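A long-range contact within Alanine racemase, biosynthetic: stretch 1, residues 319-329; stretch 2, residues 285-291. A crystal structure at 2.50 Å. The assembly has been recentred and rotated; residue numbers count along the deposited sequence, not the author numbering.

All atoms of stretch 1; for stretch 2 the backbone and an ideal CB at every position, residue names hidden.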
ATOM      1  N   ASP A 319      13.893  20.979  -5.223  1.00 18.43           N
ATOM      2  CA  ASP A 319      13.686  21.214  -3.787  1.00 17.64           C
ATOM      3  C   ASP A 319      13.126  19.983  -3.070  1.00 17.11           C
ATOM      4  O   ASP A 319      12.285  19.272  -3.622  1.00 16.92           O
ATOM      5  CB  ASP A 319      12.762  22.418  -3.559  1.00 17.61           C
ATOM      6  CG  ASP A 319      13.460  23.766  -3.800  1.00 17.63           C
ATOM      7  OD1 ASP A 319      14.658  23.792  -4.165  1.00 17.19           O
ATOM      8  OD2 ASP A 319      12.789  24.808  -3.623  1.00 17.46           O
ATOM      9  N   PRO A 320      13.599  19.722  -1.836  1.00 16.67           N
ATOM     10  CA  PRO A 320      13.128  18.564  -1.077  1.00 16.16           C
ATOM     11  C   PRO A 320      11.672  18.709  -0.645  1.00 15.83           C
ATOM     12  O   PRO A 320      11.239  19.801  -0.273  1.00 15.88           O
ATOM     13  CB  PRO A 320      14.048  18.546   0.147  1.00 16.38           C
ATOM     14  CG  PRO A 320      14.515  19.957   0.296  1.00 16.56           C
ATOM     15  CD  PRO A 320      14.636  20.477  -1.106  1.00 16.59           C
ATOM     16  N   VAL A 321      10.925  17.611  -0.706  1.00 15.39           N
ATOM     17  CA  VAL A 321       9.533  17.598  -0.276  1.00 14.92           C
ATOM     18  C   VAL A 321       9.351  16.551   0.817  1.00 14.55           C
ATOM     19  O   VAL A 321       9.560  15.362   0.576  1.00 14.64           O
ATOM     20  CB  VAL A 321       8.569  17.312  -1.455  1.00 15.00           C
ATOM     21  CG1 VAL A 321       7.144  17.095  -0.960  1.00 14.91           C
ATOM     22  CG2 VAL A 321       8.601  18.445  -2.469  1.00 15.09           C
ATOM     23  N   GLU A 322       8.978  16.994   2.016  1.00 14.11           N
ATOM     24  CA  GLU A 322       8.652  16.065   3.102  1.00 13.84           C
ATOM     25  C   GLU A 322       7.167  15.691   3.081  1.00 13.58           C
ATOM     26  O   GLU A 322       6.299  16.541   3.302  1.00 13.31           O
ATOM     27  CB  GLU A 322       9.050  16.632   4.471  1.00 13.68           C
ATOM     28  CG  GLU A 322       8.842  15.645   5.611  1.00 13.82           C
ATOM     29  CD  GLU A 322       9.396  16.122   6.942  1.00 13.98           C
ATOM     30  OE1 GLU A 322       8.685  15.993   7.962  1.00 14.06           O
ATOM     31  OE2 GLU A 322      10.540  16.623   6.977  1.00 14.11           O
ATOM     32  N   LEU A 323       6.884  14.420   2.794  1.00 13.33           N
ATOM     33  CA  LEU A 323       5.513  13.913   2.828  1.00 13.23           C
ATOM     34  C   LEU A 323       5.108  13.638   4.271  1.00 13.04           C
ATOM     35  O   LEU A 323       3.964  13.878   4.656  1.00 13.09           O
ATOM     36  CB  LEU A 323       5.347  12.651   1.967  1.00 13.14           C
ATOM     37  CG  LEU A 323       5.359  12.697   0.429  1.00 13.12           C
ATOM     38  CD1 LEU A 323       4.607  13.890  -0.152  1.00 13.11           C
ATOM     39  CD2 LEU A 323       6.773  12.631  -0.125  1.00 13.13           C
ATOM     40  N   TRP A 324       6.051  13.106   5.046  1.00 12.89           N
ATOM     41  CA  TRP A 324       5.945  13.033   6.507  1.00 12.87           C
ATOM     42  C   TRP A 324       7.291  12.726   7.146  1.00 12.93           C
ATOM     43  O   TRP A 324       8.184  12.200   6.485  1.00 13.16           O
ATOM     44  CB  TRP A 324       4.881  12.029   6.972  1.00 12.69           C
ATOM     45  CG  TRP A 324       5.052  10.603   6.508  1.00 12.54           C
ATOM     46  CD1 TRP A 324       5.946   9.677   6.980  1.00 12.38           C
ATOM     47  CD2 TRP A 324       4.269   9.933   5.514  1.00 12.35           C
ATOM     48  NE1 TRP A 324       5.776   8.478   6.326  1.00 12.20           N
ATOM     49  CE2 TRP A 324       4.755   8.607   5.421  1.00 12.23           C
ATOM     50  CE3 TRP A 324       3.206  10.327   4.688  1.00 12.31           C
ATOM     51  CZ2 TRP A 324       4.214   7.671   4.535  1.00 12.20           C
ATOM     52  CZ3 TRP A 324       2.670   9.392   3.799  1.00 12.40           C
ATOM     53  CH2 TRP A 324       3.176   8.078   3.734  1.00 12.30           C
ATOM     54  N   GLY A 325       7.429  13.070   8.426  1.00 13.05           N
ATOM     55  CA  GLY A 325       8.667  12.850   9.174  1.00 12.89           C
ATOM     56  C   GLY A 325       8.759  13.683  10.442  1.00 12.91           C
ATOM     57  O   GLY A 325       7.784  13.807  11.191  1.00 12.77           O
ATOM     58  N   ALA A 326       9.940  14.254  10.678  1.00 12.85           N
ATOM     59  CA  ALA A 326      10.185  15.072  11.866  1.00 12.87           C
ATOM     60  C   ALA A 326       9.578  16.478  11.750  1.00 12.87           C
ATOM     61  O   ALA A 326       9.299  17.120  12.763  1.00 12.83           O
ATOM     62  CB  ALA A 326      11.675  15.148  12.166  1.00 12.69           C
ATOM     63  N   GLY A 327       9.374  16.943  10.519  1.00 12.80           N
ATOM     64  CA  GLY A 327       8.795  18.264  10.279  1.00 12.87           C
ATOM     65  C   GLY A 327       7.277  18.257  10.219  1.00 12.97           C
ATOM     66  O   GLY A 327       6.628  19.197  10.670  1.00 12.89           O
ATOM     67  N   LEU A 328       6.715  17.193   9.653  1.00 13.10           N
ATOM     68  CA  LEU A 328       5.273  17.067   9.462  1.00 13.15           C
ATOM     69  C   LEU A 328       4.835  15.668   9.872  1.00 13.29           C
ATOM     70  O   LEU A 328       5.329  14.671   9.338  1.00 13.21           O
ATOM     71  CB  LEU A 328       4.901  17.346   8.001  1.00 13.16           C
ATOM     72  CG  LEU A 328       3.474  17.066   7.508  1.00 13.30           C
ATOM     73  CD1 LEU A 328       2.426  17.900   8.239  1.00 13.24           C
ATOM     74  CD2 LEU A 328       3.385  17.293   6.006  1.00 13.18           C
ATOM     75  N   SER A 329       3.911  15.606  10.827  1.00 13.41           N
ATOM     76  CA  SER A 329       3.526  14.341  11.448  1.00 13.49           C
ATOM     77  C   SER A 329       2.713  13.454  10.517  1.00 13.45           C
ATOM     78  O   SER A 329       1.738  13.900   9.897  1.00 13.61           O
ATOM     79  CB  SER A 329       2.755  14.590  12.744  1.00 13.59           C
ATOM     80  OG  SER A 329       2.467  13.363  13.397  1.00 13.85           O
ATOM     81  N   UNK A 285      -4.489  18.611   2.021  1.00 15.91           N
ATOM     82  CA  UNK A 285      -3.584  17.683   2.695  1.00 15.78           C
ATOM     83  C   UNK A 285      -2.207  18.349   2.773  1.00 15.95           C
ATOM     84  O   UNK A 285      -1.685  18.814   1.758  1.00 15.86           O
ATOM     85  CB  UNK A 285      -3.513  16.341   1.964  1.00 15.78           C
ATOM     86  N   UNK A 286      -1.631  18.423   3.985  1.00 16.17           N
ATOM     87  CA  UNK A 286      -0.391  19.171   4.182  1.00 16.46           C
ATOM     88  C   UNK A 286       0.850  18.484   3.612  1.00 16.82           C
ATOM     89  O   UNK A 286       0.921  17.244   3.549  1.00 16.59           O
ATOM     90  CB  UNK A 286      -0.183  19.419   5.677  1.00 16.46           C
ATOM     91  N   UNK A 287       1.812  19.308   3.199  1.00 16.91           N
ATOM     92  CA  UNK A 287       3.116  18.846   2.742  1.00 17.19           C
ATOM     93  C   UNK A 287       4.176  19.907   3.078  1.00 17.38           C
ATOM     94  O   UNK A 287       3.841  21.076   3.300  1.00 17.35           O
ATOM     95  CB  UNK A 287       3.092  18.554   1.240  1.00 17.19           C
ATOM     96  N   UNK A 288       5.441  19.502   3.140  1.00 17.58           N
ATOM     97  CA  UNK A 288       6.533  20.461   3.303  1.00 17.85           C
ATOM     98  C   UNK A 288       7.358  20.594   2.026  1.00 18.13           C
ATOM     99  O   UNK A 288       7.792  19.596   1.451  1.00 18.14           O
ATOM    100  CB  UNK A 288       7.436  20.042   4.465  1.00 17.85           C
ATOM    101  N   UNK A 289       7.559  21.834   1.585  1.00 18.52           N
ATOM    102  CA  UNK A 289       8.434  22.131   0.452  1.00 18.85           C
ATOM    103  C   UNK A 289       9.541  23.054   0.949  1.00 19.30           C
ATOM    104  O   UNK A 289       9.280  24.191   1.348  1.00 19.94           O
ATOM    105  CB  UNK A 289       7.660  22.766  -0.705  1.00 18.85           C
ATOM    106  N   UNK A 290      10.771  22.551   0.942  1.00 19.52           N
ATOM    107  CA  UNK A 290      11.911  23.278   1.499  1.00 19.88           C
ATOM    108  C   UNK A 290      11.740  23.575   2.977  1.00 20.14           C
ATOM    109  O   UNK A 290      12.177  24.621   3.465  1.00 20.19           O
ATOM    110  CB  UNK A 290      12.124  24.587   0.736  1.00 19.88           C
ATOM    111  N   UNK A 291      11.092  22.651   3.684  1.00 20.28           N
ATOM    112  CA  UNK A 291      10.752  22.830   5.092  1.00 20.26           C
ATOM    113  C   UNK A 291       9.513  23.677   5.323  1.00 20.65           C
ATOM    114  O   UNK A 291       9.067  23.825   6.461  1.00 20.72           O
ATOM    115  CB  UNK A 291      11.935  23.463   5.827  1.00 20.26           C
TER

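Stretch 2 runs antiparallel to strand 320-322, with 153° between the strand directions and an axis separation of 4.7 Å, so each position can be judged by what stretch 1 places beside it.

At position 285 the ideal CB has nothing of stretch 1 within 5.5 Å, so this contact sets no preference. The residue is Thr-285, whose OG1 is hydrogen-bonded elsewhere in the structure.

Position 286 has phi/psi of -73/150°, which proline tolerates but many residues share. Its CB points sideways, 4.0 Å from Leu-328 CD1, so a modest apolar group would suit. The residue is Pro-286; its CB lies 4.0 Å from Leu-328 CD1, and its O accepts a hydrogen bond from a water that also donates to Leu-323 O.

At 287, where phi/psi of -149/159° is extended, CB again points sideways. Its ideal position is 4.8 Å from Val-321 CG1 and 4.9 Å from Leu-328 CD2, an apolar setting apart from Glu-322 O at 4.3 Å. Valine, isoleucine or perhaps threonine would fit. Val-287 is found: its CG2 lies 3.7 Å from Val-321 CG1 and 3.6 Å from Leu-323 CD1. Its chi1 of 93° falls between wells.

Position 288 pairs with Glu-322, and its backbone is tied at both ends: N of 288 donates to Glu-322 O (3.1 Å, 168°), and Glu-322 N donates to O of 288 (2.9 Å). The ideal CB is 3.8 Å from Glu-322 CB and 5.1 Å from Leu-328 CB, on the same face as the glutamate. Glu-322 OE1 accepts from the N atoms of Gly-327 and Leu-328, which holds the loop beside this face; with Leu-328 CB nearby, a medium apolar chain, leucine, isoleucine or methionine, could lie along the loop. Leu-288 does so, with CG 4.0 Å from Leu-328 CB and CD1 3.9 Å from Gly-327 C. A CB on Gly-327 would sit 2.7 Å from Leu-288 CD1, a clash.

Position 289 forms the non-hydrogen-bonded pair with Val-321, and the two side chains share a face. With the ideal CB 4.8 Å from Val-321 CG2, a beta-branched apolar residue suits. Val-289 places CG2 4.3 Å from that same Val-321 CG2, a looser contact.

At 290 the phi of 60° favours glycine; asparagine could also adopt it, whereas an acidic side chain would be unwelcome, the ideal CB being 4.4 Å from Asp-319 OD2. The residue is Gly-290, whose N donates to Pro-320 O (3.0 Å, 180°).

Position 291, at phi 80°, also favours glycine, and its CB would point away. Gly-291 N donates to a water that in turn donates to Pro-320 O.

Stretch 2, residues 285-291: TPVLVGG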
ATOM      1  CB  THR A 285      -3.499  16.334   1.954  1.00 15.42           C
ATOM      2  OG1 THR A 285      -4.793  15.728   1.921  1.00 15.16           O
ATOM      3  CG2 THR A 285      -2.531  15.391   2.641  1.00 15.43           C
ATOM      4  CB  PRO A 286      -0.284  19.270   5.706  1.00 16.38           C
ATOM      5  CG  PRO A 286      -1.007  18.066   6.206  1.00 16.41           C
ATOM      6  CD  PRO A 286      -2.152  17.875   5.251  1.00 16.34           C
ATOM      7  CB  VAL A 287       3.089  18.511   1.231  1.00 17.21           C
ATOM      8  CG1 VAL A 287       3.519  19.704   0.386  1.00 17.23           C
ATOM      9  CG2 VAL A 287       3.955  17.300   0.938  1.00 17.19           C
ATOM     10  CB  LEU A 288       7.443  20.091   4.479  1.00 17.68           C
ATOM     11  CG  LEU A 288       6.907  20.098   5.914  1.00 18.01           C
ATOM     12  CD1 LEU A 288       8.071  20.063   6.894  1.00 17.84           C
ATOM     13  CD2 LEU A 288       6.016  21.301   6.201  1.00 18.05           C
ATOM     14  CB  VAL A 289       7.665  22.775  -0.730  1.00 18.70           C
ATOM     15  CG1 VAL A 289       8.591  23.010  -1.918  1.00 18.33           C
ATOM     16  CG2 VAL A 289       6.479  21.908  -1.143  1.00 18.41           C
TER
HETATM   17  O   HOH W   1       1.976  14.933   2.632  1.00  7.21           O
HETATM   18  O   HOH W   2      10.486  20.103   2.630  1.00 13.47           O
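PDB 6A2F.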